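Local atomic coordinates of D-glyceraldehyde dehydrogenase (NADP(+)) (Thermoplasma acidophilum, PDB entry 5IZD), a protein that oxidises D-glyceraldehyde to (R)-glycerate with NADP(+) as cofactor in the non-phosphorylated Entner-Doudoroff pathway, working as a homotetramer. Residues I68-R79 with D102-E113. Numbering follows the deposited sequence.
Sequences IYRAKELIEKNR and DGVIDQIQYYAE
Ile105 fits as a knob into the hole formed by Lys72, Ile75, Glu76 and Arg79, with its CD1 3.7 Å from NH2 of Arg79. Deeper in the interface, CG2 of Ile68 presses on CG2 of Ile108 at a tight 3.5 Å, while Ile75 CD1 meets Ile108 CD1. Beside Ile68, the methyl of Ala112 lies over one face of the Tyr69 ring, a CH-pi contact 3.8 Å from CB to the centroid. Lys72, bent at its third torsion (chi3 67°), carries NZ to Gln109 OE1 at 2.8 Å, entering from above the carbonyl plane. The frame is an antiparallel helix pair of the aldehyde dehydrogenase fold; the axes of segments 68-77 and 102-112 cross at -165° and approach to 9.3 Å. Just past helix 39-77, Arg79 grips Asp102 end-on, NH1 and NH2 both 2.9 Å from OD1, which lies near the guanidinium plane. NH1 also pairs with Glu83, and an alanine in place of Arg79 would probably leave both carboxylates without this cationic partner and open one wall around Ile105. Farther out, Gln109 NE2 bonds Glu113 OE2 at 3.0 Å. Glu113 also reaches the second subunit, OE2 bonding its Tyr69 OH and OE1 bridging to its Lys117; Tyr69 OH here likewise bonds that subunit's Glu113 OE2.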
loop_
_atom_site.group_PDB
_atom_site.type_symbol
_atom_site.label_atom_id
_atom_site.label_comp_id
_atom_site.label_asym_id
_atom_site.label_seq_id
_atom_site.Cartn_x
_atom_site.Cartn_y
_atom_site.Cartn_z
ATOM N N ILE A 68 -13.884 -14.621 16.195
ATOM C CA ILE A 68 -13.729 -15.379 14.954
ATOM C C ILE A 68 -12.713 -16.526 15.095
ATOM O O ILE A 68 -12.959 -17.652 14.529
ATOM C CB ILE A 68 -13.362 -14.462 13.762
ATOM C CG1 ILE A 68 -14.505 -13.478 13.456
ATOM C CG2 ILE A 68 -12.968 -15.251 12.508
ATOM C CD1 ILE A 68 -14.067 -12.227 12.737
ATOM N N TYR A 69 -11.615 -16.281 15.830
ATOM C CA TYR A 69 -10.620 -17.345 16.092
ATOM C C TYR A 69 -11.198 -18.534 16.929
ATOM O O TYR A 69 -10.907 -19.699 16.678
ATOM C CB TYR A 69 -9.359 -16.805 16.798
ATOM C CG TYR A 69 -8.380 -15.965 15.947
ATOM C CD1 TYR A 69 -7.862 -16.440 14.745
ATOM C CD2 TYR A 69 -7.949 -14.703 16.392
ATOM C CE1 TYR A 69 -6.916 -15.708 14.025
ATOM C CE2 TYR A 69 -7.042 -13.928 15.658
ATOM C CZ TYR A 69 -6.540 -14.424 14.471
ATOM O OH TYR A 69 -5.621 -13.687 13.769
ATOM N N ARG A 70 -12.052 -18.198 17.876
ATOM C CA ARG A 70 -12.751 -19.134 18.734
ATOM C C ARG A 70 -13.585 -20.036 17.823
ATOM O O ARG A 70 -13.464 -21.213 17.901
ATOM C CB ARG A 70 -13.616 -18.378 19.715
ATOM C CG ARG A 70 -13.795 -19.059 21.060
ATOM C CD ARG A 70 -13.533 -18.081 22.204
ATOM N NE ARG A 70 -14.591 -17.110 22.264
ATOM C CZ ARG A 70 -14.441 -15.865 22.651
ATOM N NH1 ARG A 70 -15.484 -15.067 22.658
ATOM N NH2 ARG A 70 -13.259 -15.434 23.046
ATOM N N ALA A 71 -14.390 -19.447 16.946
ATOM C CA ALA A 71 -15.168 -20.190 15.919
ATOM C C ALA A 71 -14.299 -21.127 15.106
ATOM O O ALA A 71 -14.596 -22.295 14.970
ATOM C CB ALA A 71 -15.932 -19.282 14.994
ATOM N N LYS A 72 -13.194 -20.606 14.602
ATOM C CA LYS A 72 -12.225 -21.465 13.958
ATOM C C LYS A 72 -11.826 -22.691 14.825
ATOM O O LYS A 72 -11.901 -23.802 14.325
ATOM C CB LYS A 72 -10.971 -20.738 13.565
ATOM C CG LYS A 72 -10.183 -21.554 12.554
ATOM C CD LYS A 72 -8.716 -21.279 12.603
ATOM C CE LYS A 72 -8.064 -21.729 13.879
ATOM N NZ LYS A 72 -6.607 -21.570 13.657
ATOM N N GLU A 73 -11.420 -22.473 16.079
ATOM C CA GLU A 73 -11.023 -23.582 16.969
ATOM C C GLU A 73 -12.167 -24.606 17.209
ATOM O O GLU A 73 -11.891 -25.795 17.248
ATOM C CB GLU A 73 -10.535 -23.095 18.320
ATOM C CG GLU A 73 -9.278 -22.216 18.254
ATOM C CD GLU A 73 -9.136 -21.309 19.490
ATOM O OE1 GLU A 73 -9.355 -21.768 20.649
ATOM O OE2 GLU A 73 -8.819 -20.136 19.313
ATOM N N LEU A 74 -13.399 -24.127 17.389
ATOM C CA LEU A 74 -14.580 -25.008 17.590
ATOM C C LEU A 74 -14.883 -25.821 16.357
ATOM O O LEU A 74 -15.151 -26.970 16.463
ATOM C CB LEU A 74 -15.821 -24.219 17.996
ATOM C CG LEU A 74 -15.772 -23.588 19.383
ATOM C CD1 LEU A 74 -17.040 -22.794 19.596
ATOM C CD2 LEU A 74 -15.651 -24.649 20.464
ATOM N N ILE A 75 -14.745 -25.221 15.175
ATOM C CA ILE A 75 -14.923 -25.905 13.901
ATOM C C ILE A 75 -13.880 -26.999 13.807
ATOM O O ILE A 75 -14.207 -28.154 13.550
ATOM C CB ILE A 75 -14.896 -24.906 12.711
ATOM C CG1 ILE A 75 -16.164 -24.054 12.740
ATOM C CG2 ILE A 75 -14.789 -25.627 11.381
ATOM C CD1 ILE A 75 -16.257 -22.962 11.676
ATOM N N GLU A 76 -12.640 -26.660 14.103
ATOM C CA GLU A 76 -11.513 -27.613 14.046
ATOM C C GLU A 76 -11.696 -28.835 14.965
ATOM O O GLU A 76 -11.488 -29.969 14.557
ATOM C CB GLU A 76 -10.273 -26.876 14.497
ATOM C CG GLU A 76 -8.933 -27.356 13.994
ATOM C CD GLU A 76 -7.925 -26.205 14.036
ATOM O OE1 GLU A 76 -7.977 -25.289 14.946
ATOM O OE2 GLU A 76 -7.076 -26.240 13.137
ATOM N N LYS A 77 -12.084 -28.564 16.209
ATOM C CA LYS A 77 -12.308 -29.595 17.213
ATOM C C LYS A 77 -13.388 -30.605 16.770
ATOM O O LYS A 77 -13.276 -31.785 17.034
ATOM C CB LYS A 77 -12.723 -28.941 18.554
ATOM N N ASN A 78 -14.401 -30.117 16.063
ATOM C CA ASN A 78 -15.579 -30.898 15.684
ATOM C C ASN A 78 -15.709 -31.106 14.190
ATOM O O ASN A 78 -16.813 -31.369 13.707
ATOM C CB ASN A 78 -16.778 -30.117 16.166
ATOM C CG ASN A 78 -16.823 -30.003 17.660
ATOM O OD1 ASN A 78 -17.236 -30.936 18.305
ATOM N ND2 ASN A 78 -16.400 -28.859 18.216
ATOM N N ARG A 79 -14.596 -30.936 13.476
ATOM C CA ARG A 79 -14.521 -30.983 12.010
ATOM C C ARG A 79 -15.205 -32.142 11.344
ATOM O O ARG A 79 -15.863 -31.979 10.367
ATOM C CB ARG A 79 -13.111 -30.784 11.467
ATOM C CG ARG A 79 -12.069 -31.784 11.872
ATOM C CD ARG A 79 -10.767 -31.526 11.149
ATOM N NE ARG A 79 -10.936 -31.693 9.738
ATOM C CZ ARG A 79 -10.198 -31.142 8.801
ATOM N NH1 ARG A 79 -10.463 -31.410 7.552
ATOM N NH2 ARG A 79 -9.198 -30.337 9.101
ATOM N N ASP A 102 -10.717 -28.223 5.522
ATOM C CA ASP A 102 -9.387 -27.718 5.703
ATOM C C ASP A 102 -9.442 -26.225 5.302
ATOM O O ASP A 102 -8.963 -25.375 5.980
ATOM C CB ASP A 102 -8.439 -28.432 4.753
ATOM C CG ASP A 102 -7.893 -29.733 5.304
ATOM O OD1 ASP A 102 -8.143 -30.052 6.448
ATOM O OD2 ASP A 102 -7.177 -30.421 4.590
ATOM N N GLY A 103 -10.055 -25.969 4.167
ATOM C CA GLY A 103 -10.202 -24.660 3.597
ATOM C C GLY A 103 -11.035 -23.715 4.395
ATOM O O GLY A 103 -10.792 -22.542 4.389
ATOM N N VAL A 104 -12.029 -24.232 5.089
ATOM C CA VAL A 104 -12.865 -23.412 5.917
ATOM C C VAL A 104 -11.977 -22.868 7.037
ATOM O O VAL A 104 -12.042 -21.731 7.358
ATOM C CB VAL A 104 -14.076 -24.216 6.494
ATOM C CG1 VAL A 104 -14.649 -23.578 7.728
ATOM C CG2 VAL A 104 -15.182 -24.398 5.479
ATOM N N ILE A 105 -11.175 -23.741 7.605
ATOM C CA ILE A 105 -10.279 -23.473 8.734
ATOM C C ILE A 105 -9.173 -22.527 8.281
ATOM O O ILE A 105 -8.990 -21.499 8.922
ATOM C CB ILE A 105 -9.692 -24.784 9.351
ATOM C CG1 ILE A 105 -10.806 -25.595 10.055
ATOM C CG2 ILE A 105 -8.528 -24.505 10.316
ATOM C CD1 ILE A 105 -10.511 -27.086 10.182
ATOM N N ASP A 106 -8.548 -22.774 7.154
ATOM C CA ASP A 106 -7.549 -21.866 6.630
ATOM C C ASP A 106 -8.082 -20.463 6.317
ATOM O O ASP A 106 -7.408 -19.513 6.546
ATOM C CB ASP A 106 -6.894 -22.431 5.382
ATOM C CG ASP A 106 -5.788 -21.504 4.805
ATOM O OD1 ASP A 106 -4.725 -21.437 5.366
ATOM O OD2 ASP A 106 -5.985 -20.851 3.789
ATOM N N GLN A 107 -9.295 -20.351 5.820
ATOM C CA GLN A 107 -9.817 -19.090 5.403
ATOM C C GLN A 107 -10.205 -18.240 6.584
ATOM O O GLN A 107 -9.967 -17.035 6.616
ATOM C CB GLN A 107 -11.033 -19.266 4.500
ATOM C CG GLN A 107 -10.714 -19.603 3.065
ATOM C CD GLN A 107 -12.012 -19.711 2.280
ATOM O OE1 GLN A 107 -12.384 -18.787 1.555
ATOM N NE2 GLN A 107 -12.762 -20.793 2.509
ATOM N N ILE A 108 -10.883 -18.872 7.539
ATOM C CA ILE A 108 -11.268 -18.162 8.732
ATOM C C ILE A 108 -10.004 -17.627 9.468
ATOM O O ILE A 108 -9.991 -16.478 9.922
ATOM C CB ILE A 108 -12.118 -19.022 9.652
ATOM C CG1 ILE A 108 -13.512 -19.233 9.040
ATOM C CG2 ILE A 108 -12.264 -18.319 10.990
ATOM C CD1 ILE A 108 -14.309 -20.334 9.737
ATOM N N GLN A 109 -8.950 -18.443 9.580
ATOM C CA GLN A 109 -7.679 -17.974 10.139
ATOM C C GLN A 109 -7.132 -16.750 9.382
ATOM O O GLN A 109 -6.897 -15.718 9.973
ATOM C CB GLN A 109 -6.642 -19.068 10.114
ATOM C CG GLN A 109 -5.296 -18.648 10.667
ATOM C CD GLN A 109 -5.295 -18.373 12.155
ATOM O OE1 GLN A 109 -6.120 -18.871 12.883
ATOM N NE2 GLN A 109 -4.345 -17.571 12.607
ATOM N N TYR A 110 -7.033 -16.894 8.077
ATOM C CA TYR A 110 -6.439 -15.888 7.217
ATOM C C TYR A 110 -7.183 -14.553 7.333
ATOM O O TYR A 110 -6.533 -13.520 7.516
ATOM C CB TYR A 110 -6.428 -16.341 5.780
ATOM C CG TYR A 110 -6.010 -15.236 4.820
ATOM C CD1 TYR A 110 -4.642 -14.979 4.538
ATOM C CD2 TYR A 110 -6.981 -14.443 4.175
ATOM C CE1 TYR A 110 -4.277 -13.970 3.644
ATOM C CE2 TYR A 110 -6.609 -13.403 3.335
ATOM C CZ TYR A 110 -5.257 -13.182 3.072
ATOM O OH TYR A 110 -4.948 -12.155 2.229
ATOM N N TYR A 111 -8.523 -14.569 7.268
ATOM C CA TYR A 111 -9.272 -13.327 7.335
ATOM C C TYR A 111 -9.194 -12.668 8.707
ATOM O O TYR A 111 -9.059 -11.417 8.803
ATOM C CB TYR A 111 -10.718 -13.476 6.878
ATOM C CG TYR A 111 -10.849 -13.677 5.390
ATOM C CD1 TYR A 111 -10.467 -12.699 4.506
ATOM C CD2 TYR A 111 -11.355 -14.853 4.867
ATOM C CE1 TYR A 111 -10.548 -12.874 3.158
ATOM C CE2 TYR A 111 -11.482 -15.040 3.511
ATOM C CZ TYR A 111 -11.085 -14.036 2.648
ATOM O OH TYR A 111 -11.162 -14.181 1.265
ATOM N N ALA A 112 -9.269 -13.478 9.763
ATOM C CA ALA A 112 -9.109 -12.967 11.108
ATOM C C ALA A 112 -7.737 -12.342 11.342
ATOM O O ALA A 112 -7.644 -11.353 12.069
ATOM C CB ALA A 112 -9.422 -14.025 12.150
ATOM N N GLU A 113 -6.692 -12.847 10.684
ATOM C CA GLU A 113 -5.328 -12.224 10.800
ATOM C C GLU A 113 -5.179 -10.794 10.276
ATOM O O GLU A 113 -4.170 -10.124 10.556
ATOM C CB GLU A 113 -4.251 -13.109 10.162
ATOM C CG GLU A 113 -4.017 -14.482 10.868
ATOM C CD GLU A 113 -3.184 -15.450 10.039
ATOM O OE1 GLU A 113 -3.166 -15.258 8.810
ATOM O OE2 GLU A 113 -2.520 -16.385 10.560
#